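Local coordinates for ANGPTL4 C-terminal chain (Homo sapiens, PDB 6U1U), which inactivates lipoprotein lipase and curbs endothelial cell proliferation and migration as a whole protein, this chain being its fibrinogen-like C-terminal domain with palmitic acid bound, at residues 86-91 and 102-107; 91-96 and 207-212; 15-20 and 29-34; 115-120 and 139-144. One frame throughout, in Å; residues are numbered along the deposited sequence.

Interaction 1 of 4, residues 86-91 and 102-107. With PLM (palmitic acid), chain B.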
loop_
_atom_site.group_PDB
_atom_site.type_symbol
_atom_site.label_atom_id
_atom_site.label_comp_id
_atom_site.label_asym_id
_atom_site.label_seq_id
_atom_site.Cartn_x
_atom_site.Cartn_y
_atom_site.Cartn_z
ATOM N N ASN A 86 -7.962 -12.713 6.969
ATOM C CA ASN A 86 -8.508 -11.360 7.041
ATOM C C ASN A 86 -7.521 -10.487 7.807
ATOM O O ASN A 86 -6.975 -10.910 8.829
ATOM C CB ASN A 86 -9.881 -11.389 7.737
ATOM C CG ASN A 86 -10.726 -10.128 7.512
ATOM O OD1 ASN A 86 -10.498 -9.341 6.579
ATOM N ND2 ASN A 86 -11.740 -9.943 8.376
ATOM N N SER A 87 -7.249 -9.290 7.285
ATOM C CA SER A 87 -6.198 -8.435 7.815
ATOM C C SER A 87 -6.704 -7.008 7.893
ATOM O O SER A 87 -7.508 -6.578 7.067
ATOM C CB SER A 87 -4.924 -8.496 6.932
ATOM O OG SER A 87 -4.426 -9.823 6.886
ATOM N N ARG A 88 -6.226 -6.255 8.886
ATOM C CA ARG A 88 -6.499 -4.824 8.926
ATOM C C ARG A 88 -5.428 -4.082 8.144
ATOM O O ARG A 88 -4.237 -4.292 8.378
ATOM C CB ARG A 88 -6.507 -4.301 10.375
ATOM C CG ARG A 88 -7.387 -5.139 11.304
ATOM C CD ARG A 88 -7.420 -4.593 12.753
ATOM N NE ARG A 88 -8.428 -5.339 13.502
ATOM C CZ ARG A 88 -8.197 -6.496 14.116
ATOM N NH1 ARG A 88 -6.964 -7.016 14.149
ATOM N NH2 ARG A 88 -9.195 -7.127 14.729
ATOM N N LEU A 89 -5.848 -3.228 7.224
ATOM C CA LEU A 89 -4.925 -2.393 6.428
ATOM C C LEU A 89 -5.117 -0.942 6.866
ATOM O O LEU A 89 -6.158 -0.456 6.681
ATOM C CB LEU A 89 -5.240 -2.540 4.941
ATOM C CG LEU A 89 -4.410 -1.688 3.993
ATOM C CD1 LEU A 89 -2.938 -1.924 4.196
ATOM C CD2 LEU A 89 -4.764 -1.984 2.557
ATOM N N ALA A 90 -4.132 -0.361 7.508
ATOM C CA ALA A 90 -4.186 1.035 7.922
ATOM C C ALA A 90 -3.512 1.918 6.875
ATOM O O ALA A 90 -2.428 1.590 6.388
ATOM C CB ALA A 90 -3.489 1.205 9.282
ATOM N N VAL A 91 -4.160 3.028 6.519
ATOM C CA VAL A 91 -3.642 3.934 5.508
ATOM C C VAL A 91 -3.564 5.295 6.175
ATOM O O VAL A 91 -4.581 5.793 6.668
ATOM C CB VAL A 91 -4.546 3.978 4.269
ATOM C CG1 VAL A 91 -4.054 5.064 3.295
ATOM C CG2 VAL A 91 -4.564 2.596 3.564
ATOM N N LEU A 102 -6.275 9.247 9.078
ATOM C CA LEU A 102 -5.992 7.864 9.454
ATOM C C LEU A 102 -7.193 7.000 9.096
ATOM O O LEU A 102 -8.285 7.180 9.649
ATOM C CB LEU A 102 -5.634 7.767 10.940
ATOM C CG LEU A 102 -4.611 8.808 11.418
ATOM C CD1 LEU A 102 -4.403 8.807 12.959
ATOM C CD2 LEU A 102 -3.257 8.658 10.722
ATOM N N LEU A 103 -7.001 6.101 8.131
ATOM C CA LEU A 103 -8.018 5.199 7.614
ATOM C C LEU A 103 -7.651 3.765 7.954
ATOM O O LEU A 103 -6.476 3.430 8.083
ATOM C CB LEU A 103 -8.145 5.317 6.088
ATOM C CG LEU A 103 -8.182 6.761 5.593
ATOM C CD1 LEU A 103 -8.212 6.822 4.080
ATOM C CD2 LEU A 103 -9.417 7.457 6.199
ATOM N N GLN A 104 -8.666 2.912 8.086
ATOM C CA GLN A 104 -8.420 1.494 8.299
ATOM C C GLN A 104 -9.490 0.718 7.563
ATOM O O GLN A 104 -10.665 1.078 7.643
ATOM C CB GLN A 104 -8.454 1.149 9.799
ATOM C CG GLN A 104 -7.816 -0.141 10.181
ATOM C CD GLN A 104 -7.678 -0.272 11.713
ATOM O OE1 GLN A 104 -8.128 -1.241 12.295
ATOM N NE2 GLN A 104 -7.049 0.696 12.337
ATOM N N PHE A 105 -9.090 -0.361 6.923
ATOM C CA PHE A 105 -10.027 -1.209 6.157
ATOM C C PHE A 105 -9.685 -2.671 6.397
ATOM O O PHE A 105 -8.533 -2.981 6.494
ATOM C CB PHE A 105 -9.856 -0.983 4.653
ATOM C CG PHE A 105 -9.942 0.450 4.217
ATOM C CD1 PHE A 105 -11.156 1.041 3.980
ATOM C CD2 PHE A 105 -8.811 1.210 4.073
ATOM C CE1 PHE A 105 -11.244 2.359 3.597
ATOM C CE2 PHE A 105 -8.896 2.529 3.705
ATOM C CZ PHE A 105 -10.109 3.099 3.464
ATOM N N SER A 106 -10.691 -3.523 6.426
ATOM C CA SER A 106 -10.440 -4.957 6.502
ATOM C C SER A 106 -10.266 -5.478 5.080
ATOM O O SER A 106 -11.069 -5.155 4.222
ATOM C CB SER A 106 -11.602 -5.680 7.186
ATOM O OG SER A 106 -11.655 -5.269 8.541
ATOM N N VAL A 107 -9.188 -6.211 4.820
ATOM C CA VAL A 107 -8.905 -6.731 3.478
ATOM C C VAL A 107 -8.446 -8.179 3.564
ATOM O O VAL A 107 -8.002 -8.655 4.611
ATOM C CB VAL A 107 -7.812 -5.904 2.735
ATOM C CG1 VAL A 107 -8.186 -4.425 2.719
ATOM C CG2 VAL A 107 -6.434 -6.080 3.419
HETATM C C1 PLM B . -13.015 5.874 -8.020
HETATM O O1 PLM B . -12.320 6.282 -8.979
HETATM O O2 PLM B . -13.482 6.621 -7.152
HETATM C C2 PLM B . -13.363 4.392 -7.961
HETATM C C3 PLM B . -13.535 3.721 -6.631
HETATM C C4 PLM B . -13.057 2.278 -6.658
HETATM C C5 PLM B . -12.621 1.703 -5.338
HETATM C C6 PLM B . -11.587 0.596 -5.429
HETATM C C7 PLM B . -10.690 0.485 -4.223
HETATM C C8 PLM B . -9.350 -0.173 -4.433
HETATM C C9 PLM B . -8.257 0.800 -4.702
HETATM C CA PLM B . -7.026 0.610 -3.919
HETATM C CB PLM B . -7.127 0.884 -2.471
HETATM C CC PLM B . -5.998 0.299 -1.722
HETATM C CD PLM B . -5.817 0.810 -0.360
HETATM C CE PLM B . -7.088 0.881 0.393
HETATM C CF PLM B . -7.324 -0.195 1.379
HETATM C CG PLM B . -8.450 -1.094 0.991
#
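Six backbone hydrogen bonds tie S87, L89 and V91 to V107, F105 and L103, two to each hydrogen-bonded pair of the antiparallel strands. L89 N to F105 O is nearly straight (2.8 Å, 171° at the hydrogen). Between these pairs A90 CA makes a CA-H...O contact with L103 O at 3.3 Å.

Apolar contacts fill the face bearing L89, V91, F105 and V107. L89 CB rests on V107 CG2 at 4.0 Å, and V91 CG2 meets the edge of the F105 ring, 4.3 Å from CE2. Palmitic acid CF lies 3.3 Å from L89 CD2 and 3.4 Å from F105 CD2, oblique to the ring, and its terminal CG is 3.8 Å from V107 CG1. F105 CG, anti to the carbonyl carbon (chi1 -53°), sets the ring's root near this tail. An alanine in place of F105 would probably open a gap beside the lipid and leave V91 CG2 without its ring partner.

On the face of R88 and Q104 the two long side chains cross obliquely, Q104 OE1 3.5 Å from the aliphatic R88 CD.

The arrangement is a beta hairpin of the fibrinogen-like domain: W196 packs on V91, L103 and F105, while L89, F105 and V107 line the lipid site.

Interaction 2 of 4, residues 91-96 and 207-212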
loop_
_atom_site.group_PDB
_atom_site.type_symbol
_atom_site.label_atom_id
_atom_site.label_comp_id
_atom_site.label_asym_id
_atom_site.label_seq_id
_atom_site.Cartn_x
_atom_site.Cartn_y
_atom_site.Cartn_z
ATOM N N VAL A 91 -4.160 3.028 6.519
ATOM C CA VAL A 91 -3.642 3.934 5.508
ATOM C C VAL A 91 -3.564 5.295 6.175
ATOM O O VAL A 91 -4.581 5.793 6.668
ATOM C CB VAL A 91 -4.546 3.978 4.269
ATOM C CG1 VAL A 91 -4.054 5.064 3.295
ATOM C CG2 VAL A 91 -4.564 2.596 3.564
ATOM N N GLN A 92 -2.369 5.876 6.236
ATOM C CA GLN A 92 -2.172 7.136 6.950
ATOM C C GLN A 92 -1.624 8.167 5.984
ATOM O O GLN A 92 -0.631 7.904 5.292
ATOM C CB GLN A 92 -1.254 6.942 8.145
ATOM C CG GLN A 92 -1.802 5.756 8.976
ATOM C CD GLN A 92 -1.141 5.479 10.308
ATOM O OE1 GLN A 92 0.032 5.798 10.541
ATOM N NE2 GLN A 92 -1.900 4.818 11.188
ATOM N N LEU A 93 -2.280 9.334 5.936
ATOM C CA LEU A 93 -1.996 10.365 4.947
ATOM C C LEU A 93 -1.701 11.683 5.646
ATOM O O LEU A 93 -2.294 11.989 6.680
ATOM C CB LEU A 93 -3.187 10.574 3.987
ATOM C CG LEU A 93 -3.877 9.305 3.451
ATOM C CD1 LEU A 93 -5.189 9.624 2.699
ATOM C CD2 LEU A 93 -2.909 8.528 2.529
ATOM N N ARG A 94 -0.781 12.475 5.067
ATOM C CA ARG A 94 -0.429 13.770 5.644
ATOM C C ARG A 94 -0.418 14.812 4.537
ATOM O O ARG A 94 0.109 14.556 3.442
ATOM C CB ARG A 94 0.942 13.724 6.354
ATOM C CG ARG A 94 1.306 15.028 7.086
ATOM C CD ARG A 94 2.753 15.002 7.574
ATOM N NE ARG A 94 3.063 13.795 8.346
ATOM C CZ ARG A 94 4.278 13.248 8.440
ATOM N NH1 ARG A 94 5.315 13.799 7.801
ATOM N NH2 ARG A 94 4.460 12.145 9.177
ATOM N N ASP A 95 -1.008 15.983 4.799
ATOM C CA ASP A 95 -1.004 16.997 3.760
ATOM C C ASP A 95 0.064 18.023 4.100
ATOM O O ASP A 95 0.819 17.874 5.063
ATOM C CB ASP A 95 -2.400 17.621 3.550
ATOM C CG ASP A 95 -2.869 18.476 4.730
ATOM O OD1 ASP A 95 -2.037 18.897 5.558
ATOM O OD2 ASP A 95 -4.091 18.709 4.819
ATOM N N TRP A 96 0.145 19.059 3.275
ATOM C CA TRP A 96 1.249 19.998 3.417
ATOM C C TRP A 96 0.991 21.053 4.477
ATOM O O TRP A 96 1.889 21.856 4.767
ATOM C CB TRP A 96 1.539 20.645 2.076
ATOM C CG TRP A 96 2.273 19.688 1.165
ATOM C CD1 TRP A 96 1.705 18.837 0.273
ATOM C CD2 TRP A 96 3.685 19.480 1.084
ATOM N NE1 TRP A 96 2.678 18.109 -0.358
ATOM C CE2 TRP A 96 3.901 18.486 0.114
ATOM C CE3 TRP A 96 4.791 20.031 1.743
ATOM C CZ2 TRP A 96 5.176 18.041 -0.235
ATOM C CZ3 TRP A 96 6.068 19.590 1.395
ATOM C CH2 TRP A 96 6.251 18.601 0.417
ATOM N N GLN A 207 2.029 14.904 1.264
ATOM C CA GLN A 207 3.359 15.128 1.811
ATOM C C GLN A 207 3.973 13.850 2.368
ATOM O O GLN A 207 5.197 13.688 2.324
ATOM C CB GLN A 207 3.303 16.210 2.898
ATOM C CG GLN A 207 4.686 16.639 3.401
ATOM C CD GLN A 207 4.660 17.378 4.732
ATOM O OE1 GLN A 207 3.703 18.090 5.054
ATOM N NE2 GLN A 207 5.733 17.240 5.499
ATOM N N ALA A 208 3.153 12.952 2.923
ATOM C CA ALA A 208 3.677 11.743 3.552
ATOM C C ALA A 208 2.575 10.693 3.578
ATOM O O ALA A 208 1.386 11.024 3.611
ATOM C CB ALA A 208 4.205 12.001 4.973
ATOM N N THR A 209 2.983 9.418 3.507
ATOM C CA THR A 209 2.047 8.305 3.557
ATOM C C THR A 209 2.666 7.199 4.398
ATOM O O THR A 209 3.888 7.025 4.410
ATOM C CB THR A 209 1.712 7.731 2.143
ATOM O OG1 THR A 209 2.896 7.156 1.547
ATOM C CG2 THR A 209 1.202 8.820 1.198
ATOM N N THR A 210 1.812 6.425 5.075
ATOM C CA THR A 210 2.241 5.181 5.703
ATOM C C THR A 210 1.132 4.170 5.515
ATOM O O THR A 210 -0.044 4.506 5.712
ATOM C CB THR A 210 2.479 5.333 7.219
ATOM O OG1 THR A 210 3.280 6.491 7.470
ATOM C CG2 THR A 210 3.223 4.114 7.762
ATOM N N MET A 211 1.488 2.941 5.161
ATOM C CA MET A 211 0.517 1.844 5.115
ATOM C C MET A 211 0.980 0.741 6.059
ATOM O O MET A 211 2.176 0.396 6.074
ATOM C CB MET A 211 0.380 1.279 3.687
ATOM C CG MET A 211 0.048 2.366 2.667
ATOM S SD MET A 211 0.056 1.713 0.978
ATOM C CE MET A 211 -1.426 0.735 1.120
ATOM N N LEU A 212 0.055 0.216 6.864
ATOM C CA LEU A 212 0.416 -0.806 7.834
ATOM C C LEU A 212 -0.586 -1.943 7.750
ATOM O O LEU A 212 -1.742 -1.721 7.418
ATOM C CB LEU A 212 0.403 -0.248 9.266
ATOM C CG LEU A 212 1.238 1.042 9.440
ATOM C CD1 LEU A 212 0.309 2.250 9.285
ATOM C CD2 LEU A 212 1.864 1.068 10.857
#
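V91-R94 and A208-L212 run antiparallel, 172° between their directions, with Q92 and T210 exchanging two backbone hydrogen bonds, V91-M211 and L93-T209 facing each other as non-hydrogen-bonded pairs, and R94 N donating to A208 O at 3.0 Å.

Where the pairing ends, Q207 lays its aliphatic part over one face of the W96 indole. Q207 CG stands 3.6 Å from the centroid of the six-membered ring, 3° off its normal, a CH-pi contact made possible by CG being anti to the backbone N (chi1 -173°). Q207 is placed there by a classic beta bulge, in which R94 O faces two residues: Q207 N binds it at 2.9 Å and A208 N only weakly at 3.5 Å. R94 bends at chi3, and its guanidinium has A208 CB over one face, toward the rim, 3.5 Å from NH1. Further along the same side, Q92 and L212 cross at about a right angle, with Q92 CD 3.7 Å from L212 CD1.

On the other side V91 CG2 meets M211 CE at 4.4 Å, and W196 covers V91 and L93. D95 turns away from 207-212, with OD2 in a salt bridge to R200 and OD1 accepting from D97 N and N99 N.

The chemistry thus divides the sheet: the face of V91, L93 and M211 is largely apolar, with the T209 hydroxyl satisfied by Q44, while on the Q92 and R94 face long polar side chains lend their carbon and flat surfaces to neighbours, and aromatic cover takes over where the regular bonding ends.

Interaction 3 of 4, residues 15-20 and 29-34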
loop_
_atom_site.group_PDB
_atom_site.type_symbol
_atom_site.label_atom_id
_atom_site.label_comp_id
_atom_site.label_asym_id
_atom_site.label_seq_id
_atom_site.Cartn_x
_atom_site.Cartn_y
_atom_site.Cartn_z
ATOM N N SER A 15 8.926 0.346 18.600
ATOM C CA SER A 15 8.798 0.451 17.150
ATOM C C SER A 15 10.192 0.538 16.525
ATOM O O SER A 15 11.059 1.304 16.973
ATOM C CB SER A 15 7.968 1.692 16.778
ATOM O OG SER A 15 6.652 1.606 17.335
ATOM N N GLY A 16 10.386 -0.219 15.450
ATOM C CA GLY A 16 11.689 -0.263 14.806
ATOM C C GLY A 16 11.804 -1.533 13.973
ATOM O O GLY A 16 10.808 -2.181 13.664
ATOM N N LEU A 17 13.059 -1.897 13.674
ATOM C CA LEU A 17 13.333 -3.027 12.788
ATOM C C LEU A 17 13.537 -4.304 13.592
ATOM O O LEU A 17 14.337 -4.318 14.545
ATOM C CB LEU A 17 14.594 -2.740 11.977
ATOM C CG LEU A 17 14.486 -1.650 10.918
ATOM C CD1 LEU A 17 15.902 -1.265 10.411
ATOM C CD2 LEU A 17 13.720 -2.199 9.739
ATOM N N PHE A 18 12.826 -5.357 13.216
ATOM C CA PHE A 18 12.849 -6.648 13.898
ATOM C C PHE A 18 12.815 -7.795 12.896
ATOM O O PHE A 18 12.152 -7.714 11.861
ATOM C CB PHE A 18 11.643 -6.837 14.828
ATOM C CG PHE A 18 11.605 -5.855 15.955
ATOM C CD1 PHE A 18 12.242 -6.144 17.154
ATOM C CD2 PHE A 18 10.952 -4.639 15.812
ATOM C CE1 PHE A 18 12.222 -5.249 18.218
ATOM C CE2 PHE A 18 10.934 -3.718 16.882
ATOM C CZ PHE A 18 11.572 -4.019 18.077
ATOM N N GLU A 19 13.495 -8.892 13.248
ATOM C CA GLU A 19 13.466 -10.097 12.430
ATOM C C GLU A 19 12.171 -10.875 12.675
ATOM O O GLU A 19 11.779 -11.095 13.827
ATOM C CB GLU A 19 14.675 -10.990 12.756
ATOM C CG GLU A 19 16.016 -10.274 12.710
ATOM C CD GLU A 19 17.151 -11.059 13.423
ATOM O OE1 GLU A 19 17.222 -12.298 13.256
ATOM O OE2 GLU A 19 17.951 -10.443 14.162
ATOM N N ILE A 20 11.492 -11.276 11.598
ATOM C CA ILE A 20 10.328 -12.152 11.684
ATOM C C ILE A 20 10.547 -13.285 10.699
ATOM O O ILE A 20 11.464 -13.252 9.865
ATOM C CB ILE A 20 8.980 -11.449 11.373
ATOM C CG1 ILE A 20 9.010 -10.863 9.948
ATOM C CG2 ILE A 20 8.671 -10.358 12.417
ATOM C CD1 ILE A 20 7.626 -10.524 9.383
ATOM N N LEU A 29 13.804 -8.803 7.801
ATOM C CA LEU A 29 13.713 -7.695 8.743
ATOM C C LEU A 29 12.532 -6.816 8.357
ATOM O O LEU A 29 12.456 -6.373 7.217
ATOM C CB LEU A 29 15.030 -6.914 8.696
ATOM C CG LEU A 29 15.409 -5.979 9.852
ATOM C CD1 LEU A 29 15.724 -6.781 11.139
ATOM C CD2 LEU A 29 16.593 -5.113 9.425
ATOM N N VAL A 30 11.628 -6.528 9.313
ATOM C CA VAL A 30 10.472 -5.685 9.022
ATOM C C VAL A 30 10.465 -4.495 9.974
ATOM O O VAL A 30 11.126 -4.495 11.017
ATOM C CB VAL A 30 9.121 -6.428 9.145
ATOM C CG1 VAL A 30 8.974 -7.422 8.019
ATOM C CG2 VAL A 30 8.944 -7.120 10.546
ATOM N N ASN A 31 9.698 -3.471 9.594
ATOM C CA ASN A 31 9.480 -2.305 10.447
ATOM C C ASN A 31 8.198 -2.544 11.223
ATOM O O ASN A 31 7.132 -2.605 10.616
ATOM C CB ASN A 31 9.301 -1.042 9.602
ATOM C CG ASN A 31 10.534 -0.696 8.796
ATOM O OD1 ASN A 31 10.841 -1.358 7.766
ATOM N ND2 ASN A 31 11.225 0.362 9.218
ATOM N N CYS A 32 8.279 -2.614 12.552
ATOM C CA CYS A 32 7.097 -2.854 13.380
ATOM C C CYS A 32 6.703 -1.563 14.058
ATOM O O CYS A 32 7.559 -0.781 14.468
ATOM C CB CYS A 32 7.337 -3.881 14.495
ATOM S SG CYS A 32 7.688 -5.546 13.911
ATOM N N LYS A 33 5.395 -1.346 14.174
ATOM C CA LYS A 33 4.867 -0.232 14.942
ATOM C C LYS A 33 4.048 -0.856 16.054
ATOM O O LYS A 33 3.075 -1.574 15.785
ATOM C CB LYS A 33 4.015 0.711 14.077
ATOM C CG LYS A 33 3.508 1.918 14.876
ATOM C CD LYS A 33 2.592 2.822 14.073
ATOM C CE LYS A 33 2.173 4.027 14.955
ATOM N NZ LYS A 33 1.300 4.995 14.248
ATOM N N MET A 34 4.454 -0.621 17.314
ATOM C CA MET A 34 3.766 -1.210 18.459
ATOM C C MET A 34 2.815 -0.155 19.047
ATOM O O MET A 34 3.244 0.946 19.379
ATOM C CB MET A 34 4.761 -1.682 19.515
ATOM C CG MET A 34 5.786 -2.744 18.963
ATOM S SD MET A 34 5.030 -4.038 17.966
ATOM C CE MET A 34 6.346 -5.289 18.010
HETATM O O HOH W 1 5.826 2.142 19.767
#
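G16 and F18 each exchange two backbone hydrogen bonds with C32 and V30, the shortest being C32 N to G16 O at 2.8 Å. S15 extends the pairing with its side chain: OG accepts from M34 N at 3.1 Å and 162°, and a water 2.6 Å from S15 OG donates to M34 O, closing a second path between the strands. At G16 the backbone angles would press any CB against the carbonyl oxygen of S15, so the strand enters through a residue without one.

On the face of L17 and L29 the two leucines cross at about a right angle, L17 CB 4.0 Å from L29 CG. L17 also lies alongside N31, pointing the same way, with CD2 3.6 Å from N31 OD1; the amide is fixed from beyond by ND2 donating to P67 O. Toward the V30 side, I20 crosses V30 at about a right angle, CD1 to CG1 3.6 Å; I20 CG1 stands between the backbone N and the carbonyl carbon (chi1 59°), from where the branch reaches V30. An alanine at I20 would probably strip the V30 methyls of the I20 CG1, CG2 and CD1 contacts and open a gap next to L7.

F18 CD2 lies 3.9 Å from C32 SG, a sulfur-aromatic contact in which the sulfur sits oblique to the ring. That sulfur is held in turn by the disulfide to C4.

The twisted hairpin, its strand directions 132° apart, therefore leans its F18, I20 and M34 side on L7 of helix 4-9, which the disulfide clasps to strand 28-35. Along the other edge of that strand, N31 and K33 make backbone bonds to V42 and W40 of strand 38-46, carrying the hairpin into the main sheet.

Interaction 4 of 4, residues 115-120 and 139-144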
loop_
_atom_site.group_PDB
_atom_site.type_symbol
_atom_site.label_atom_id
_atom_site.label_comp_id
_atom_site.label_asym_id
_atom_site.label_seq_id
_atom_site.Cartn_x
_atom_site.Cartn_y
_atom_site.Cartn_z
ATOM N N ALA A 115 -1.955 -11.965 -8.993
ATOM C CA ALA A 115 -1.298 -10.663 -9.148
ATOM C C ALA A 115 -1.439 -9.838 -7.867
ATOM O O ALA A 115 -1.646 -8.628 -7.926
ATOM C CB ALA A 115 -1.827 -9.860 -10.347
ATOM N N TYR A 116 -1.316 -10.512 -6.722
ATOM C CA TYR A 116 -1.401 -9.878 -5.398
ATOM C C TYR A 116 -2.655 -8.999 -5.280
ATOM O O TYR A 116 -2.594 -7.824 -4.902
ATOM C CB TYR A 116 -0.132 -9.073 -5.096
ATOM C CG TYR A 116 1.130 -9.927 -5.067
ATOM C CD1 TYR A 116 1.361 -10.808 -4.023
ATOM C CD2 TYR A 116 2.083 -9.851 -6.084
ATOM C CE1 TYR A 116 2.511 -11.594 -3.972
ATOM C CE2 TYR A 116 3.243 -10.635 -6.035
ATOM C CZ TYR A 116 3.438 -11.496 -4.982
ATOM O OH TYR A 116 4.563 -12.269 -4.915
ATOM N N SER A 117 -3.806 -9.591 -5.611
ATOM C CA SER A 117 -5.065 -8.852 -5.595
ATOM C C SER A 117 -5.497 -8.487 -4.186
ATOM O O SER A 117 -5.426 -9.305 -3.264
ATOM C CB SER A 117 -6.187 -9.677 -6.222
ATOM O OG SER A 117 -5.966 -9.772 -7.624
ATOM N N LEU A 118 -5.999 -7.270 -4.050
ATOM C CA LEU A 118 -6.697 -6.862 -2.843
ATOM C C LEU A 118 -8.129 -7.324 -3.000
ATOM O O LEU A 118 -8.768 -7.046 -4.027
ATOM C CB LEU A 118 -6.643 -5.358 -2.668
ATOM C CG LEU A 118 -6.514 -4.723 -1.299
ATOM C CD1 LEU A 118 -5.422 -5.390 -0.472
ATOM C CD2 LEU A 118 -6.206 -3.246 -1.551
ATOM N N GLN A 119 -8.584 -8.098 -2.029
ATOM C CA GLN A 119 -9.906 -8.709 -2.042
ATOM C C GLN A 119 -10.757 -8.004 -0.995
ATOM O O GLN A 119 -10.432 -8.039 0.200
ATOM C CB GLN A 119 -9.766 -10.204 -1.775
ATOM C CG GLN A 119 -8.918 -10.848 -2.891
ATOM C CD GLN A 119 -8.204 -12.117 -2.482
ATOM O OE1 GLN A 119 -8.222 -12.522 -1.313
ATOM N NE2 GLN A 119 -7.541 -12.744 -3.449
ATOM N N LEU A 120 -11.779 -7.321 -1.481
ATOM C CA LEU A 120 -12.625 -6.506 -0.610
ATOM C C LEU A 120 -14.043 -7.065 -0.521
ATOM O O LEU A 120 -14.584 -7.420 -1.514
ATOM C CB LEU A 120 -12.650 -5.091 -1.186
ATOM C CG LEU A 120 -11.294 -4.435 -1.414
ATOM C CD1 LEU A 120 -11.437 -3.064 -2.027
ATOM C CD2 LEU A 120 -10.550 -4.335 -0.110
ATOM N N SER A 139 -12.305 -7.763 -6.362
ATOM C CA SER A 139 -10.898 -8.164 -6.359
ATOM C C SER A 139 -10.161 -7.202 -7.289
ATOM O O SER A 139 -10.612 -6.962 -8.417
ATOM C CB SER A 139 -10.782 -9.624 -6.817
ATOM O OG SER A 139 -9.457 -9.998 -7.127
ATOM N N VAL A 140 -9.099 -6.563 -6.801
ATOM C CA VAL A 140 -8.365 -5.583 -7.593
ATOM C C VAL A 140 -6.907 -6.031 -7.671
ATOM O O VAL A 140 -6.218 -6.053 -6.650
ATOM C CB VAL A 140 -8.445 -4.167 -6.992
ATOM C CG1 VAL A 140 -7.732 -3.182 -7.885
ATOM C CG2 VAL A 140 -9.918 -3.712 -6.806
ATOM N N PRO A 141 -6.385 -6.370 -8.841
ATOM C CA PRO A 141 -4.975 -6.787 -8.925
ATOM C C PRO A 141 -4.027 -5.613 -8.769
ATOM O O PRO A 141 -4.361 -4.457 -9.025
ATOM C CB PRO A 141 -4.856 -7.387 -10.337
ATOM C CG PRO A 141 -5.881 -6.644 -11.127
ATOM C CD PRO A 141 -7.061 -6.422 -10.157
ATOM N N PHE A 142 -2.802 -5.939 -8.362
ATOM C CA PHE A 142 -1.727 -4.957 -8.383
ATOM C C PHE A 142 -1.204 -4.791 -9.804
ATOM O O PHE A 142 -1.099 -5.771 -10.544
ATOM C CB PHE A 142 -0.586 -5.434 -7.478
ATOM C CG PHE A 142 0.321 -4.342 -7.028
ATOM C CD1 PHE A 142 -0.050 -3.554 -5.931
ATOM C CD2 PHE A 142 1.536 -4.098 -7.673
ATOM C CE1 PHE A 142 0.781 -2.547 -5.480
ATOM C CE2 PHE A 142 2.383 -3.083 -7.241
ATOM C CZ PHE A 142 2.026 -2.314 -6.137
ATOM N N SER A 143 -0.800 -3.565 -10.167
ATOM C CA SER A 143 -0.266 -3.337 -11.518
ATOM C C SER A 143 0.968 -2.447 -11.477
ATOM O O SER A 143 1.045 -1.501 -10.693
ATOM C CB SER A 143 -1.315 -2.660 -12.464
ATOM O OG SER A 143 -2.383 -3.555 -12.747
ATOM N N THR A 144 1.928 -2.736 -12.367
ATOM C CA THR A 144 3.107 -1.910 -12.601
ATOM C C THR A 144 3.174 -1.653 -14.105
ATOM O O THR A 144 2.414 -2.241 -14.873
ATOM C CB THR A 144 4.401 -2.624 -12.160
ATOM O OG1 THR A 144 4.501 -3.897 -12.836
ATOM C CG2 THR A 144 4.367 -2.875 -10.638
HETATM O O HOH W 2 -8.009 -10.299 -9.363
HETATM O O HOH W 3 -8.566 -12.464 -6.141
#
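A115 CB packs on P141 CB at 3.9 Å, at the turn where A115 and Y116 both take left-handed backbone angles. A115 O accepts the hydrogen bond of F142 N (3.0 Å), and F142 CB lies against the same oxygen. The F142 ring leads off elsewhere, meeting W166 edge-to-face.

Past the turn the chains pair as strands: L118 and V140 exchange two backbone bonds, V140 N to L118 O being 2.8 Å. This short antiparallel pairing adds strand 138-140 to the main sheet of the fibrinogen-like domain, beyond strand 118-120, whose other side meets strand 100-109. The side chains of L118 and L120 touch the bound palmitic acid.

Polar groups gather where S117 and Q119 face S139. S139 OG, set anti to the backbone N (chi1 167°), sits 3.4 Å from S117 CB and is gripped by two waters. One lies 2.7 Å from S139 OG and donates to S117 OG at 2.7 Å; the other lies 2.8 Å from S139 OG and accepts from Q119 NE2. S117 OG has a further hydrogen-bonding partner in T114 O, and Y116 OH is hydrogen-bonded to E76 of helix 75-82.

How the interactions relate
From the N terminus, interaction 3 comes first: 15-20 and 29-34 close a short hairpin loop against helix 4-9. Interaction 1 follows as a second hairpin, strands 87-94 and 100-109. Interaction 4 then closes the loop between 115-120 and 139-144. Interaction 2 spans the longest separation, bringing the C-terminal strand 208-215 back to strand 87-94; its loop encloses interaction 4 and crosses interaction 1, with which it shares V91. All four reach the same antiparallel sheet. V107 packs on L118 and L120, joining interactions 1 and 4 beside the lipid, while L212 packs on K33, linking interaction 2 to the N-terminal hairpin; interactions 3 and 4 stay apart, centres about 25 Å from each other.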